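Local coordinates for hypothetical protein PH1109 (Pyrococcus horikoshii, PDB 2D59), which is of unknown function but belongs to the CoA-binding domain family, whose members have a Rossmann-like alpha/beta fold, at residues A[17-22]-A[139-144]; A[24-29]-A[72-77]; A[81-86]-A[91-96]; A[110-115]-A[125-130]. One frame throughout, in Å; residues are numbered along the deposited sequence.

Contact 1. Residues A[17-22]-A[139-144]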
loop_
_atom_site.group_PDB
_atom_site.type_symbol
_atom_site.label_atom_id
_atom_site.label_comp_id
_atom_site.label_asym_id
_atom_site.label_seq_id
_atom_site.Cartn_x
_atom_site.Cartn_y
_atom_site.Cartn_z
ATOM N N GLU A 17 2.123 -14.281 -3.834
ATOM C CA GLU A 17 3.214 -13.969 -4.757
ATOM C C GLU A 17 3.563 -12.481 -4.682
ATOM O O GLU A 17 4.734 -12.104 -4.665
ATOM C CB GLU A 17 2.812 -14.337 -6.190
ATOM C CG GLU A 17 3.776 -13.851 -7.260
ATOM C CD GLU A 17 5.128 -14.538 -7.203
ATOM O OE1 GLU A 17 6.007 -14.176 -8.013
ATOM O OE2 GLU A 17 5.314 -15.440 -6.357
ATOM N N ILE A 18 2.536 -11.639 -4.635
ATOM C CA ILE A 18 2.733 -10.197 -4.546
ATOM C C ILE A 18 3.493 -9.840 -3.277
ATOM O O ILE A 18 4.395 -8.999 -3.294
ATOM C CB ILE A 18 1.379 -9.453 -4.538
ATOM C CG1 ILE A 18 0.736 -9.551 -5.921
ATOM C CG2 ILE A 18 1.573 -7.999 -4.175
ATOM C CD1 ILE A 18 1.577 -8.934 -7.026
ATOM N N LEU A 19 3.112 -10.470 -2.171
ATOM C CA LEU A 19 3.745 -10.221 -0.879
ATOM C C LEU A 19 5.160 -10.782 -0.830
ATOM O O LEU A 19 5.984 -10.364 -0.019
ATOM C CB LEU A 19 2.910 -10.857 0.241
ATOM C CG LEU A 19 1.538 -10.251 0.537
ATOM C CD1 LEU A 19 0.785 -11.138 1.521
ATOM C CD2 LEU A 19 1.711 -8.854 1.114
ATOM N N THR A 20 5.443 -11.735 -1.707
ATOM C CA THR A 20 6.753 -12.358 -1.727
ATOM C C THR A 20 7.738 -11.655 -2.653
ATOM O O THR A 20 8.893 -11.434 -2.288
ATOM C CB THR A 20 6.638 -13.838 -2.143
ATOM O OG1 THR A 20 5.802 -14.530 -1.207
ATOM C CG2 THR A 20 8.006 -14.496 -2.170
ATOM N N ARG A 21 7.277 -11.289 -3.842
ATOM C CA ARG A 21 8.148 -10.643 -4.818
ATOM C C ARG A 21 8.385 -9.148 -4.637
ATOM O O ARG A 21 9.459 -8.650 -4.967
ATOM C CB ARG A 21 7.621 -10.913 -6.225
ATOM C CG ARG A 21 7.584 -12.392 -6.579
ATOM C CD ARG A 21 8.967 -13.029 -6.472
ATOM N NE ARG A 21 8.963 -14.447 -6.828
ATOM C CZ ARG A 21 8.297 -15.389 -6.167
ATOM N NH1 ARG A 21 7.572 -15.071 -5.103
ATOM N NH2 ARG A 21 8.358 -16.652 -6.566
ATOM N N TYR A 22 7.397 -8.433 -4.110
ATOM C CA TYR A 22 7.540 -6.995 -3.919
ATOM C C TYR A 22 7.757 -6.623 -2.454
ATOM O O TYR A 22 6.873 -6.800 -1.614
ATOM C CB TYR A 22 6.310 -6.273 -4.472
ATOM C CG TYR A 22 6.051 -6.571 -5.932
ATOM C CD1 TYR A 22 7.001 -6.261 -6.907
ATOM C CD2 TYR A 22 4.860 -7.173 -6.341
ATOM C CE1 TYR A 22 6.773 -6.545 -8.253
ATOM C CE2 TYR A 22 4.622 -7.460 -7.685
ATOM C CZ TYR A 22 5.582 -7.144 -8.633
ATOM O OH TYR A 22 5.352 -7.428 -9.961
ATOM N N ARG A 139 -2.276 -14.514 7.283
ATOM C CA ARG A 139 -3.000 -15.721 6.893
ATOM C C ARG A 139 -2.399 -16.513 5.736
ATOM O O ARG A 139 -2.603 -17.724 5.642
ATOM C CB ARG A 139 -4.462 -15.380 6.576
ATOM C CG ARG A 139 -4.692 -14.753 5.219
ATOM C CD ARG A 139 -6.164 -14.392 5.011
ATOM N NE ARG A 139 -6.400 -13.938 3.646
ATOM C CZ ARG A 139 -6.528 -14.747 2.597
ATOM N NH1 ARG A 139 -6.726 -14.240 1.388
ATOM N NH2 ARG A 139 -6.492 -16.063 2.762
ATOM N N LEU A 140 -1.647 -15.850 4.865
ATOM C CA LEU A 140 -1.057 -16.539 3.720
ATOM C C LEU A 140 0.389 -16.974 3.903
ATOM O O LEU A 140 0.815 -17.975 3.322
ATOM C CB LEU A 140 -1.162 -15.663 2.471
ATOM C CG LEU A 140 -2.584 -15.321 2.015
ATOM C CD1 LEU A 140 -2.532 -14.295 0.890
ATOM C CD2 LEU A 140 -3.294 -16.585 1.556
ATOM N N LEU A 141 1.147 -16.234 4.706
ATOM C CA LEU A 141 2.553 -16.557 4.922
ATOM C C LEU A 141 2.915 -16.790 6.388
ATOM O O LEU A 141 4.016 -17.252 6.694
ATOM C CB LEU A 141 3.425 -15.439 4.345
ATOM C CG LEU A 141 3.320 -15.191 2.834
ATOM C CD1 LEU A 141 4.007 -13.887 2.462
ATOM C CD2 LEU A 141 3.951 -16.362 2.084
ATOM N N GLY A 142 1.991 -16.469 7.288
ATOM C CA GLY A 142 2.239 -16.646 8.708
ATOM C C GLY A 142 2.043 -18.072 9.186
ATOM O O GLY A 142 1.715 -18.961 8.401
ATOM N N GLU A 143 2.244 -18.290 10.483
ATOM C CA GLU A 143 2.098 -19.614 11.076
ATOM C C GLU A 143 0.683 -19.882 11.588
ATOM O O GLU A 143 -0.188 -19.012 11.520
ATOM C CB GLU A 143 3.106 -19.784 12.216
ATOM C CG GLU A 143 4.557 -19.714 11.766
ATOM C CD GLU A 143 5.532 -19.727 12.928
ATOM O OE1 GLU A 143 5.454 -20.651 13.763
ATOM O OE2 GLU A 143 6.380 -18.813 13.001
ATOM N N LYS A 144 0.475 -21.097 12.092
ATOM C CA LYS A 144 -0.808 -21.552 12.635
ATOM C C LYS A 144 -1.784 -20.424 12.954
ATOM O O LYS A 144 -2.881 -20.401 12.351
ATOM C CB LYS A 144 -0.571 -22.377 13.902
ATOM C CG LYS A 144 0.272 -23.628 13.696
ATOM C CD LYS A 144 -0.472 -24.686 12.894
ATOM C CE LYS A 144 -1.679 -25.210 13.654
ATOM N NZ LYS A 144 -2.405 -26.260 12.888
ATOM O OXT LYS A 144 -1.443 -19.581 13.811
#
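Leu-19 and Leu-141 mark the closest approach of two helical segments, with their CA atoms 8.7 Å apart. Residues 17-21 are the last turn of helix 12-21, and Tyr-22 is the first residue to leave helical angles. Residues 139-141 belong to helix 133-141. No hydrogen bond joins the two segments; the contact is small and rests on Leu-141. Its centre is the CD1 methyl of Leu-141, which lies 3.9 Å from CB of Leu-19. The same methyl is 4.1 Å from OG1 of Thr-20, and CD2 of Leu-141 is 4.2 Å from that oxygen. Both methyls of Leu-141 thus face the Thr-20 hydroxyl at van der Waals distance.

In the Rossmann-like fold these are the first and last helices of the chain. They pack on each other, and helix 12-21 also rests on strand 104-107. Leu-19 is buried there, against Met-133 and His-137 of helix 133-141 and Trp-106 of strand 104-107. In Thr-20, OG1 lies beside the backbone N (chi1 -60°). From there it bonds to the carbonyl of Arg-16, one turn back, so its polar need is met inside its own helix. Leu-140 turns its side chain to Asp-12 and Ile-15, and its carbonyl O bonds to NE of Arg-16.

Contact 2. Residues A[24-29]-A[72-77]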
loop_
_atom_site.group_PDB
_atom_site.type_symbol
_atom_site.label_atom_id
_atom_site.label_comp_id
_atom_site.label_asym_id
_atom_site.label_seq_id
_atom_site.Cartn_x
_atom_site.Cartn_y
_atom_site.Cartn_z
ATOM N N LYS A 24 9.331 -3.464 -1.772
ATOM C CA LYS A 24 9.421 -2.002 -1.753
ATOM C C LYS A 24 8.016 -1.415 -1.663
ATOM O O LYS A 24 7.299 -1.328 -2.665
ATOM C CB LYS A 24 10.111 -1.500 -3.026
ATOM C CG LYS A 24 11.397 -2.235 -3.368
ATOM C CD LYS A 24 12.492 -1.989 -2.346
ATOM C CE LYS A 24 13.026 -0.570 -2.438
ATOM N NZ LYS A 24 14.173 -0.362 -1.514
ATOM N N ILE A 25 7.629 -1.004 -0.458
ATOM C CA ILE A 25 6.296 -0.461 -0.228
ATOM C C ILE A 25 6.234 1.023 0.104
ATOM O O ILE A 25 6.953 1.505 0.977
ATOM C CB ILE A 25 5.575 -1.180 0.946
ATOM C CG1 ILE A 25 5.796 -2.686 0.874
ATOM C CG2 ILE A 25 4.079 -0.865 0.917
ATOM C CD1 ILE A 25 7.080 -3.107 1.514
ATOM N N ALA A 26 5.363 1.734 -0.602
ATOM C CA ALA A 26 5.127 3.143 -0.339
ATOM C C ALA A 26 3.802 3.089 0.417
ATOM O O ALA A 26 2.778 2.686 -0.140
ATOM C CB ALA A 26 4.973 3.915 -1.642
ATOM N N LEU A 27 3.819 3.470 1.689
ATOM C CA LEU A 27 2.605 3.414 2.491
ATOM C C LEU A 27 2.004 4.805 2.645
ATOM O O LEU A 27 2.479 5.622 3.437
ATOM C CB LEU A 27 2.924 2.787 3.854
ATOM C CG LEU A 27 1.744 2.271 4.681
ATOM C CD1 LEU A 27 2.140 0.987 5.414
ATOM C CD2 LEU A 27 1.298 3.348 5.655
ATOM N N VAL A 28 0.951 5.050 1.868
ATOM C CA VAL A 28 0.252 6.331 1.844
ATOM C C VAL A 28 -0.758 6.464 2.974
ATOM O O VAL A 28 -1.579 5.573 3.204
ATOM C CB VAL A 28 -0.471 6.521 0.495
ATOM C CG1 VAL A 28 -1.127 7.888 0.440
ATOM C CG2 VAL A 28 0.520 6.347 -0.647
ATOM N N GLY A 29 -0.709 7.595 3.668
ATOM C CA GLY A 29 -1.611 7.810 4.780
ATOM C C GLY A 29 -0.943 7.397 6.075
ATOM O O GLY A 29 -1.608 7.218 7.095
ATOM N N LEU A 72 6.150 10.280 -5.415
ATOM C CA LEU A 72 7.213 10.621 -6.352
ATOM C C LEU A 72 8.459 11.187 -5.674
ATOM O O LEU A 72 9.544 11.173 -6.257
ATOM C CB LEU A 72 6.697 11.617 -7.395
ATOM C CG LEU A 72 5.674 11.072 -8.396
ATOM C CD1 LEU A 72 5.227 12.181 -9.335
ATOM C CD2 LEU A 72 6.293 9.926 -9.184
ATOM N N ASP A 73 8.307 11.682 -4.448
ATOM C CA ASP A 73 9.437 12.247 -3.715
ATOM C C ASP A 73 10.370 11.172 -3.172
ATOM O O ASP A 73 11.516 11.453 -2.821
ATOM C CB ASP A 73 8.946 13.121 -2.558
ATOM C CG ASP A 73 8.195 14.346 -3.031
ATOM O OD1 ASP A 73 8.696 15.028 -3.948
ATOM O OD2 ASP A 73 7.113 14.634 -2.481
ATOM N N ILE A 74 9.875 9.942 -3.097
ATOM C CA ILE A 74 10.678 8.834 -2.598
ATOM C C ILE A 74 11.820 8.546 -3.566
ATOM O O ILE A 74 11.595 8.306 -4.751
ATOM C CB ILE A 74 9.819 7.565 -2.435
ATOM C CG1 ILE A 74 8.703 7.837 -1.430
ATOM C CG2 ILE A 74 10.683 6.401 -1.973
ATOM C CD1 ILE A 74 7.656 6.739 -1.351
ATOM N N PRO A 75 13.066 8.571 -3.071
ATOM C CA PRO A 75 14.260 8.313 -3.885
ATOM C C PRO A 75 14.330 6.892 -4.444
ATOM O O PRO A 75 14.613 6.690 -5.623
ATOM C CB PRO A 75 15.412 8.588 -2.914
ATOM C CG PRO A 75 14.821 9.536 -1.922
ATOM C CD PRO A 75 13.448 8.966 -1.706
ATOM N N ASP A 76 14.072 5.912 -3.584
ATOM C CA ASP A 76 14.132 4.506 -3.971
ATOM C C ASP A 76 12.957 4.047 -4.824
ATOM O O ASP A 76 11.907 4.689 -4.852
ATOM C CB ASP A 76 14.231 3.635 -2.718
ATOM C CG ASP A 76 15.497 3.910 -1.927
ATOM O OD1 ASP A 76 15.673 3.323 -0.841
ATOM O OD2 ASP A 76 16.317 4.726 -2.398
ATOM N N LYS A 77 13.143 2.929 -5.522
ATOM C CA LYS A 77 12.090 2.391 -6.373
ATOM C C LYS A 77 10.961 1.855 -5.504
ATOM O O LYS A 77 11.197 1.293 -4.432
ATOM C CB LYS A 77 12.625 1.268 -7.272
ATOM C CG LYS A 77 12.906 -0.054 -6.562
ATOM C CD LYS A 77 14.216 -0.044 -5.789
ATOM C CE LYS A 77 15.424 -0.036 -6.720
ATOM N NZ LYS A 77 15.563 1.246 -7.464
#
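The Lys-24 side chain wraps the carbonyl O of Lys-77 at the start of strand 24-28, and this is the denser end of the contact. The carbonyl O of Lys-77 is 3.3 Å from CB of Lys-24 and also 3.3 Å from its CE. The lysine chain is bent at chi2 (-66°) and chi3 (-71°). This curls it around the carbonyl instead of letting it run straight out. CE of Lys-24 then meets CD of Lys-77 at 3.6 Å, so the aliphatic parts of two like-charged residues pack. NZ of Lys-24 and NZ of Lys-77 stay 6.3 Å apart.

Deeper in, the touch is small but buried. CD1 of Ile-74 reaches CB of Ala-26 at 3.9 Å, and Ile-74 also rests on Tyr-53 and Val-55 of strand 51-55. The loop before strand 80-83 thus lies over one face of the parallel sheet of this Rossmann-like domain.

The outer side is looser. NZ of Lys-24 stands 4.0 Å from OD1 of Asp-76, too far for a salt bridge. The firm partners of Lys-24 NZ are Asp-51, by a salt bridge, and the hydroxyl of Tyr-53, by a hydrogen bond. OD1 of Asp-76 makes a weak hydrogen bond to the same hydroxyl. With two acidic residues and a tyrosine hydroxyl around its ammonium group, Lys-24 probably keeps its positive charge, and the attraction to Asp-76 acts at longer range.

Contact 3. Residues A[81-86]-A[91-96]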
loop_
_atom_site.group_PDB
_atom_site.type_symbol
_atom_site.label_atom_id
_atom_site.label_comp_id
_atom_site.label_asym_id
_atom_site.label_seq_id
_atom_site.Cartn_x
_atom_site.Cartn_y
_atom_site.Cartn_z
ATOM N N VAL A 81 2.064 0.366 -3.813
ATOM C CA VAL A 81 1.552 1.580 -3.197
ATOM C C VAL A 81 0.358 1.145 -2.350
ATOM O O VAL A 81 -0.720 0.837 -2.866
ATOM C CB VAL A 81 1.111 2.613 -4.248
ATOM C CG1 VAL A 81 0.543 3.845 -3.555
ATOM C CG2 VAL A 81 2.301 3.010 -5.111
ATOM N N ASP A 82 0.580 1.114 -1.041
ATOM C CA ASP A 82 -0.409 0.683 -0.057
ATOM C C ASP A 82 -1.202 1.888 0.442
ATOM O O ASP A 82 -0.684 2.704 1.204
ATOM C CB ASP A 82 0.343 -0.001 1.085
ATOM C CG ASP A 82 -0.560 -0.769 2.012
ATOM O OD1 ASP A 82 -1.655 -1.184 1.582
ATOM O OD2 ASP A 82 -0.148 -0.974 3.173
ATOM N N LEU A 83 -2.461 1.983 0.021
ATOM C CA LEU A 83 -3.317 3.119 0.370
ATOM C C LEU A 83 -4.189 3.026 1.618
ATOM O O LEU A 83 -4.981 2.101 1.775
ATOM C CB LEU A 83 -4.227 3.450 -0.814
ATOM C CG LEU A 83 -3.583 3.729 -2.174
ATOM C CD1 LEU A 83 -4.661 3.692 -3.245
ATOM C CD2 LEU A 83 -2.869 5.074 -2.159
ATOM N N PHE A 84 -4.068 4.029 2.483
ATOM C CA PHE A 84 -4.862 4.098 3.703
ATOM C C PHE A 84 -5.749 5.344 3.718
ATOM O O PHE A 84 -6.422 5.621 4.712
ATOM C CB PHE A 84 -3.944 4.095 4.930
ATOM C CG PHE A 84 -3.385 2.740 5.262
ATOM C CD1 PHE A 84 -4.101 1.856 6.065
ATOM C CD2 PHE A 84 -2.152 2.339 4.754
ATOM C CE1 PHE A 84 -3.596 0.587 6.358
ATOM C CE2 PHE A 84 -1.640 1.074 5.039
ATOM C CZ PHE A 84 -2.363 0.199 5.842
ATOM N N VAL A 85 -5.765 6.080 2.610
ATOM C CA VAL A 85 -6.565 7.303 2.518
ATOM C C VAL A 85 -7.973 7.106 1.951
ATOM O O VAL A 85 -8.278 6.081 1.341
ATOM C CB VAL A 85 -5.839 8.377 1.676
ATOM C CG1 VAL A 85 -4.516 8.742 2.334
ATOM C CG2 VAL A 85 -5.609 7.874 0.255
ATOM N N LYS A 86 -8.823 8.109 2.162
ATOM C CA LYS A 86 -10.207 8.076 1.701
ATOM C C LYS A 86 -10.280 7.894 0.190
ATOM O O LYS A 86 -9.411 8.359 -0.542
ATOM C CB LYS A 86 -10.924 9.374 2.095
ATOM C CG LYS A 86 -10.499 9.926 3.447
ATOM C CD LYS A 86 -10.602 8.880 4.547
ATOM C CE LYS A 86 -9.849 9.331 5.791
ATOM N NZ LYS A 86 -8.410 9.599 5.489
ATOM N N MET A 91 -7.158 8.887 -6.025
ATOM C CA MET A 91 -6.852 9.240 -7.406
ATOM C C MET A 91 -5.501 9.941 -7.513
ATOM O O MET A 91 -4.661 9.568 -8.328
ATOM C CB MET A 91 -7.945 10.141 -7.984
ATOM C CG MET A 91 -7.686 10.582 -9.418
ATOM S SD MET A 91 -7.474 9.202 -10.565
ATOM C CE MET A 91 -9.162 8.976 -11.135
ATOM N N GLU A 92 -5.292 10.953 -6.680
ATOM C CA GLU A 92 -4.038 11.695 -6.699
ATOM C C GLU A 92 -2.844 10.762 -6.497
ATOM O O GLU A 92 -1.846 10.860 -7.206
ATOM C CB GLU A 92 -4.050 12.780 -5.616
ATOM C CG GLU A 92 -4.067 12.250 -4.195
ATOM C CD GLU A 92 -4.301 13.334 -3.163
ATOM O OE1 GLU A 92 -3.538 14.326 -3.151
ATOM O OE2 GLU A 92 -5.248 13.193 -2.361
ATOM N N TYR A 93 -2.956 9.847 -5.539
ATOM C CA TYR A 93 -1.873 8.916 -5.259
ATOM C C TYR A 93 -1.708 7.836 -6.320
ATOM O O TYR A 93 -0.613 7.306 -6.504
ATOM C CB TYR A 93 -2.067 8.291 -3.875
ATOM C CG TYR A 93 -1.862 9.294 -2.766
ATOM C CD1 TYR A 93 -2.934 9.748 -2.001
ATOM C CD2 TYR A 93 -0.600 9.830 -2.515
ATOM C CE1 TYR A 93 -2.753 10.714 -1.012
ATOM C CE2 TYR A 93 -0.409 10.794 -1.535
ATOM C CZ TYR A 93 -1.488 11.232 -0.787
ATOM O OH TYR A 93 -1.304 12.193 0.180
ATOM N N VAL A 94 -2.791 7.503 -7.017
ATOM C CA VAL A 94 -2.711 6.506 -8.076
ATOM C C VAL A 94 -1.918 7.118 -9.226
ATOM O O VAL A 94 -1.069 6.464 -9.826
ATOM C CB VAL A 94 -4.110 6.098 -8.587
ATOM C CG1 VAL A 94 -3.983 5.273 -9.861
ATOM C CG2 VAL A 94 -4.830 5.294 -7.521
ATOM N N GLU A 95 -2.206 8.381 -9.525
ATOM C CA GLU A 95 -1.510 9.092 -10.587
ATOM C C GLU A 95 -0.023 9.141 -10.255
ATOM O O GLU A 95 0.827 9.016 -11.138
ATOM C CB GLU A 95 -2.080 10.506 -10.728
ATOM C CG GLU A 95 -3.525 10.525 -11.211
ATOM C CD GLU A 95 -4.130 11.916 -11.235
ATOM O OE1 GLU A 95 -5.274 12.055 -11.716
ATOM O OE2 GLU A 95 -3.469 12.869 -10.772
ATOM N N GLN A 96 0.283 9.313 -8.972
ATOM C CA GLN A 96 1.664 9.350 -8.508
ATOM C C GLN A 96 2.292 7.974 -8.685
ATOM O O GLN A 96 3.408 7.848 -9.186
ATOM C CB GLN A 96 1.721 9.748 -7.033
ATOM C CG GLN A 96 1.562 11.233 -6.768
ATOM C CD GLN A 96 1.513 11.546 -5.289
ATOM O OE1 GLN A 96 2.152 10.872 -4.478
ATOM N NE2 GLN A 96 0.760 12.577 -4.925
#
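Segments 81-86 and 91-96 come nearest at Leu-83 and Tyr-93, whose CA atoms are 8.2 Å apart, and no hydrogen bond crosses between them. Tyr-93 carries the helix side of the contact. Its CB is 3.7 Å from CD2 of Leu-83, so the leucine touches the root of the tyrosine side chain. Further out, CD1 of the Tyr-93 ring is 4.0 Å from CG2 of Val-85. Both methyls approach the ring obliquely, and the side chains of Val-85 and Tyr-93 cross at about a right angle.

This is the first half of a beta-alpha-beta unit. Strand 80-83 leads through a short turn into helix 87-100, and the chain returns as strand 104-107, parallel and next to the first. The helix covers one face of the sheet, and Leu-83 and Val-85 both point toward it.

The first torsion of Tyr-93 (chi1 -69°) puts CG beside the backbone N. The ring is thereby carried past Leu-83 to Val-85, and it also rests on Val-28 of the adjoining strand and on Pro-57. Val-85 presents CG2 from between its backbone N and carbonyl carbon. Thr-90, one turn earlier in the helix, packs on both Leu-83 and Val-85. Val-94 packs against Ala-116 and Ala-120 of the adjacent helix 114-122.

Contact 4. Residues A[110-115]-A[125-130]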
loop_
_atom_site.group_PDB
_atom_site.type_symbol
_atom_site.label_atom_id
_atom_site.label_comp_id
_atom_site.label_asym_id
_atom_site.label_seq_id
_atom_site.Cartn_x
_atom_site.Cartn_y
_atom_site.Cartn_z
ATOM N N ASN A 110 -12.005 0.116 3.036
ATOM C CA ASN A 110 -12.713 1.388 2.931
ATOM C C ASN A 110 -11.941 2.517 2.252
ATOM O O ASN A 110 -12.047 3.673 2.659
ATOM C CB ASN A 110 -13.157 1.849 4.323
ATOM C CG ASN A 110 -14.006 0.814 5.038
ATOM O OD1 ASN A 110 -13.543 -0.288 5.335
ATOM N ND2 ASN A 110 -15.256 1.163 5.317
ATOM N N THR A 111 -11.173 2.188 1.218
ATOM C CA THR A 111 -10.409 3.201 0.492
ATOM C C THR A 111 -10.636 3.098 -1.015
ATOM O O THR A 111 -10.212 3.969 -1.775
ATOM C CB THR A 111 -8.888 3.046 0.724
ATOM O OG1 THR A 111 -8.418 1.885 0.026
ATOM C CG2 THR A 111 -8.580 2.889 2.200
ATOM N N TYR A 112 -11.310 2.040 -1.449
ATOM C CA TYR A 112 -11.519 1.825 -2.876
ATOM C C TYR A 112 -12.374 2.846 -3.628
ATOM O O TYR A 112 -13.455 3.231 -3.183
ATOM C CB TYR A 112 -12.076 0.419 -3.107
ATOM C CG TYR A 112 -11.956 -0.042 -4.536
ATOM C CD1 TYR A 112 -13.013 0.107 -5.437
ATOM C CD2 TYR A 112 -10.773 -0.621 -4.995
ATOM C CE1 TYR A 112 -12.894 -0.315 -6.761
ATOM C CE2 TYR A 112 -10.642 -1.044 -6.311
ATOM C CZ TYR A 112 -11.705 -0.891 -7.187
ATOM O OH TYR A 112 -11.566 -1.332 -8.484
ATOM N N ASN A 113 -11.860 3.270 -4.779
ATOM C CA ASN A 113 -12.531 4.217 -5.668
ATOM C C ASN A 113 -12.380 3.600 -7.055
ATOM O O ASN A 113 -11.260 3.363 -7.505
ATOM C CB ASN A 113 -11.835 5.582 -5.635
ATOM C CG ASN A 113 -12.455 6.575 -6.602
ATOM O OD1 ASN A 113 -13.432 7.252 -6.279
ATOM N ND2 ASN A 113 -11.903 6.652 -7.803
ATOM N N ARG A 114 -13.491 3.333 -7.734
ATOM C CA ARG A 114 -13.411 2.701 -9.048
ATOM C C ARG A 114 -12.713 3.527 -10.122
ATOM O O ARG A 114 -12.058 2.972 -11.000
ATOM C CB ARG A 114 -14.802 2.289 -9.543
ATOM C CG ARG A 114 -15.740 3.428 -9.883
ATOM C CD ARG A 114 -16.987 2.886 -10.576
ATOM N NE ARG A 114 -16.667 2.290 -11.872
ATOM C CZ ARG A 114 -16.345 2.992 -12.954
ATOM N NH1 ARG A 114 -16.061 2.377 -14.095
ATOM N NH2 ARG A 114 -16.320 4.315 -12.900
ATOM N N GLU A 115 -12.846 4.847 -10.060
ATOM C CA GLU A 115 -12.207 5.702 -11.055
ATOM C C GLU A 115 -10.685 5.639 -10.931
ATOM O O GLU A 115 -9.977 5.506 -11.929
ATOM C CB GLU A 115 -12.697 7.144 -10.894
ATOM C CG GLU A 115 -14.169 7.327 -11.232
ATOM C CD GLU A 115 -14.438 7.255 -12.724
ATOM O OE1 GLU A 115 -14.093 8.216 -13.441
ATOM O OE2 GLU A 115 -14.988 6.234 -13.184
ATOM N N LEU A 125 -1.090 -1.402 -13.939
ATOM C CA LEU A 125 -0.879 -1.679 -12.521
ATOM C C LEU A 125 -1.773 -2.804 -12.030
ATOM O O LEU A 125 -2.957 -2.857 -12.360
ATOM C CB LEU A 125 -1.162 -0.426 -11.688
ATOM C CG LEU A 125 -0.136 0.706 -11.730
ATOM C CD1 LEU A 125 1.084 0.295 -10.937
ATOM C CD2 LEU A 125 0.227 1.036 -13.171
ATOM N N ILE A 126 -1.197 -3.706 -11.243
ATOM C CA ILE A 126 -1.951 -4.812 -10.675
ATOM C C ILE A 126 -2.770 -4.208 -9.541
ATOM O O ILE A 126 -2.273 -3.357 -8.809
ATOM C CB ILE A 126 -1.017 -5.875 -10.096
ATOM C CG1 ILE A 126 -0.125 -6.436 -11.205
ATOM C CG2 ILE A 126 -1.827 -6.986 -9.456
ATOM C CD1 ILE A 126 0.938 -7.385 -10.702
ATOM N N ILE A 127 -4.016 -4.648 -9.396
ATOM C CA ILE A 127 -4.885 -4.105 -8.360
ATOM C C ILE A 127 -5.286 -5.096 -7.273
ATOM O O ILE A 127 -5.821 -6.172 -7.553
ATOM C CB ILE A 127 -6.169 -3.524 -8.992
ATOM C CG1 ILE A 127 -5.789 -2.469 -10.033
ATOM C CG2 ILE A 127 -7.066 -2.901 -7.917
ATOM C CD1 ILE A 127 -6.944 -1.995 -10.871
ATOM N N VAL A 128 -4.998 -4.734 -6.029
ATOM C CA VAL A 128 -5.394 -5.540 -4.884
ATOM C C VAL A 128 -6.373 -4.595 -4.205
ATOM O O VAL A 128 -6.069 -3.413 -4.022
ATOM C CB VAL A 128 -4.209 -5.853 -3.943
ATOM C CG1 VAL A 128 -4.705 -6.623 -2.724
ATOM C CG2 VAL A 128 -3.159 -6.670 -4.689
ATOM N N ALA A 129 -7.555 -5.085 -3.860
ATOM C CA ALA A 129 -8.539 -4.200 -3.256
ATOM C C ALA A 129 -9.385 -4.806 -2.152
ATOM O O ALA A 129 -9.851 -5.949 -2.238
ATOM C CB ALA A 129 -9.439 -3.623 -4.343
ATOM N N ASN A 130 -9.585 -3.997 -1.118
ATOM C CA ASN A 130 -10.355 -4.369 0.055
ATOM C C ASN A 130 -9.750 -5.563 0.782
ATOM O O ASN A 130 -10.428 -6.543 1.090
ATOM C CB ASN A 130 -11.811 -4.643 -0.316
ATOM C CG ASN A 130 -12.759 -4.295 0.810
ATOM O OD1 ASN A 130 -12.651 -3.220 1.404
ATOM N ND2 ASN A 130 -13.693 -5.191 1.108
HETATM O O HOH W 1 -14.366 -1.215 2.219
HETATM O O HOH W 2 -11.620 -0.755 -0.229
#
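Ile-127 is the first residue of segment 125-130 to meet the other segment. Its CG2 methyl lies at the edge of the Tyr-112 ring, near the ring plane and 4.3 Å from CE2. Val-128 turns to the opposite face of the sheet, against Val-104 and Trp-106. Ala-129 makes the closest touch, with its CB 3.3 Å from CD2 and 3.5 Å from CE2 of Tyr-112, approaching the ring obliquely. The ring reaches the strand because CG of Tyr-112 is anti to the backbone N (chi1 -163°). Its place is also set by Phe-107, which meets it edge-to-face, and by Ser-117, which bonds to its hydroxyl.

Asn-130 follows as the strand ends, and here water takes over. OD1 of Asn-130 accepts from two waters. Water 1 is 2.8 Å from OD1 and accepts from the backbone N of Asn-110. Water 2 is 3.1 Å from OD1 and accepts from the backbone N of Tyr-112. The amide ND2 of Asn-130 bonds to the carbonyl of Arg-5 in the N-terminal segment.

The two segments belong to the last beta-alpha-beta unit of the sheet, formed by strand 104-107, helix 114-122 and edge strand 126-129. Through two waters, one asparagine oxygen is linked to two backbone N-H groups of the loop before the helix. The polar part of this contact is therefore relayed by solvent, while the tyrosine ring makes the direct packing.

The four contacts lie around one five-stranded parallel Rossmann-like sheet of order 51-55, 24-28, 80-83, 104-107, 126-129. Contact 1 joins the first and last helices and brings the two ends of the chain together. Contacts 2, 3 and 4 fall between and follow in series. Contacts 2 and 3, with centres about 11 Å apart, share neighbouring strands, probably bonded between Ala-26 or Val-28 and Asp-82. Contacts 3 and 4, with centres about 9 Å apart, meet where Thr-111 packs on Val-85. The centre of contact 1 is 20 to 23 Å from those of the others, but Ile-18 touches Ile-126. Contacts 3 and 4 lie within successive beta-alpha-beta units, and contact 2 packs a loop on the sheet.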